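Local atomic coordinates of beta-porphyranase A (PDB entry 4AW7), a protein that hydrolyses the sulfated red-seaweed polysaccharide porphyran at its beta-D-galactose to alpha-L-galactose-6-sulfate linkages, yielding mostly a disaccharide. Residues A[193-197]-A[198-202]. Numbering follows the deposited sequence.
Sequences YAAAY and PAWED. With K (potassium ion), chain F.
The Tyr197 ring packs one face on Ala199 and reaches on to Asp202. Its CG is anti to the backbone N (chi1 173°), which sends the ring out along the residues that follow. Tyr197 CB lies 4.4 Å from Pro198 CD. Further out, the ring face meets the Ala199 methyl in a CH-pi contact, with Ala199 CB 3.5 Å from the centroid of the Tyr197 ring. The methyl is offset toward the rim, nearest Tyr197 CZ and CE2. At the tip, Tyr197 OH donates a short hydrogen bond of 2.5 Å to Asp202 OD2, on the syn side of the carboxylate. Replacing Asp202 with an alanine would probably leave the Tyr197 hydroxyl without this acceptor and the ring freer to swing off Ala199. The chain runs into this loop from the C-terminal end of strand 189-195, in the parallel sheet of the catalytic barrel. Inverse gamma turns centred on Pro198 and Ala199 lead into a type I turn, Ala199 to Asp202. A weak hydrogen bond from Ala199 N to Tyr197 O closes the first. Tyr197 O also binds a potassium ion at 3.1 Å, with Tyr193 OH at 2.9 Å and Tyr207 OH. Trp200 turns its ring edge to Tyr193 OH, and its NE1 is hydrogen-bonded to Val250 O.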
loop_
_atom_site.group_PDB
_atom_site.type_symbol
_atom_site.label_atom_id
_atom_site.label_comp_id
_atom_site.label_asym_id
_atom_site.label_seq_id
_atom_site.Cartn_x
_atom_site.Cartn_y
_atom_site.Cartn_z
ATOM N N TYR A 193 -5.167 3.070 11.634
ATOM C CA TYR A 193 -4.415 3.191 12.898
ATOM C C TYR A 193 -2.943 2.827 12.802
ATOM O O TYR A 193 -2.330 2.539 13.801
ATOM C CB TYR A 193 -5.112 2.388 14.008
ATOM C CG TYR A 193 -5.156 0.885 13.786
ATOM C CD1 TYR A 193 -4.153 0.047 14.247
ATOM C CD2 TYR A 193 -6.233 0.291 13.136
ATOM C CE1 TYR A 193 -4.209 -1.322 14.045
ATOM C CE2 TYR A 193 -6.275 -1.060 12.941
ATOM C CZ TYR A 193 -5.269 -1.862 13.373
ATOM O OH TYR A 193 -5.326 -3.259 13.184
ATOM N N ALA A 194 -2.380 2.877 11.608
ATOM C CA ALA A 194 -0.977 2.563 11.393
ATOM C C ALA A 194 -0.711 1.128 11.800
ATOM O O ALA A 194 0.246 0.825 12.530
ATOM C CB ALA A 194 -0.032 3.552 12.139
ATOM N N ALA A 195 -1.525 0.215 11.258
ATOM C CA ALA A 195 -1.559 -1.180 11.734
ATOM C C ALA A 195 -0.263 -1.922 11.403
ATOM O O ALA A 195 0.113 -2.079 10.228
ATOM C CB ALA A 195 -2.716 -1.859 11.081
ATOM N N ALA A 196 0.366 -2.456 12.437
ATOM C CA ALA A 196 1.615 -3.217 12.281
ATOM C C ALA A 196 1.457 -4.607 11.865
ATOM O O ALA A 196 2.381 -5.207 11.319
ATOM C CB ALA A 196 2.334 -3.281 13.634
ATOM N N TYR A 197 0.333 -5.187 12.166
ATOM C CA TYR A 197 0.199 -6.702 12.130
ATOM C C TYR A 197 -1.190 -6.986 11.589
ATOM O O TYR A 197 -2.119 -7.253 12.355
ATOM C CB TYR A 197 0.423 -7.371 13.524
ATOM C CG TYR A 197 0.145 -8.867 13.607
ATOM C CD1 TYR A 197 0.961 -9.778 12.923
ATOM C CD2 TYR A 197 -0.882 -9.381 14.422
ATOM C CE1 TYR A 197 0.762 -11.143 13.026
ATOM C CE2 TYR A 197 -1.095 -10.774 14.514
ATOM C CZ TYR A 197 -0.278 -11.638 13.822
ATOM O OH TYR A 197 -0.487 -13.027 13.872
ATOM N N PRO A 198 -1.405 -6.914 10.270
ATOM C CA PRO A 198 -2.773 -6.929 9.718
ATOM C C PRO A 198 -3.286 -8.367 9.523
ATOM O O PRO A 198 -3.714 -8.771 8.426
ATOM C CB PRO A 198 -2.590 -6.181 8.408
ATOM C CG PRO A 198 -1.218 -6.526 7.972
ATOM C CD PRO A 198 -0.409 -6.507 9.256
ATOM N N ALA A 199 -3.221 -9.140 10.600
ATOM C CA ALA A 199 -3.596 -10.557 10.620
ATOM C C ALA A 199 -5.084 -10.705 10.865
ATOM O O ALA A 199 -5.531 -11.271 11.882
ATOM C CB ALA A 199 -2.742 -11.323 11.648
ATOM N N TRP A 200 -5.898 -10.156 9.963
ATOM C CA TRP A 200 -7.343 -10.118 10.125
ATOM C C TRP A 200 -7.906 -11.478 10.507
ATOM O O TRP A 200 -8.852 -11.584 11.336
ATOM C CB TRP A 200 -8.027 -9.615 8.867
ATOM C CG TRP A 200 -7.582 -8.265 8.343
ATOM C CD1 TRP A 200 -7.761 -7.856 7.046
ATOM C CD2 TRP A 200 -6.996 -7.128 9.040
ATOM N NE1 TRP A 200 -7.317 -6.579 6.888
ATOM C CE2 TRP A 200 -6.852 -6.097 8.090
ATOM C CE3 TRP A 200 -6.566 -6.875 10.350
ATOM C CZ2 TRP A 200 -6.268 -4.862 8.408
ATOM C CZ3 TRP A 200 -5.995 -5.651 10.649
ATOM C CH2 TRP A 200 -5.840 -4.669 9.682
ATOM N N GLU A 201 -7.384 -12.514 9.873
ATOM C CA GLU A 201 -7.826 -13.883 10.043
ATOM C C GLU A 201 -7.538 -14.490 11.414
ATOM O O GLU A 201 -8.130 -15.545 11.715
ATOM C CB GLU A 201 -7.158 -14.772 8.976
ATOM C CG GLU A 201 -5.657 -15.090 9.137
ATOM C CD GLU A 201 -4.677 -13.983 8.768
ATOM O OE1 GLU A 201 -5.069 -12.876 8.385
ATOM O OE2 GLU A 201 -3.469 -14.237 8.828
ATOM N N ASP A 202 -6.622 -13.951 12.212
ATOM C CA ASP A 202 -6.266 -14.594 13.480
ATOM C C ASP A 202 -7.484 -14.811 14.365
ATOM O O ASP A 202 -8.411 -14.009 14.430
ATOM C CB ASP A 202 -5.213 -13.805 14.249
ATOM C CG ASP A 202 -3.788 -14.164 13.919
ATOM O OD1 ASP A 202 -3.543 -15.030 13.074
ATOM O OD2 ASP A 202 -2.880 -13.527 14.520
HETATM K K K F . -2.780 -4.497 13.589
#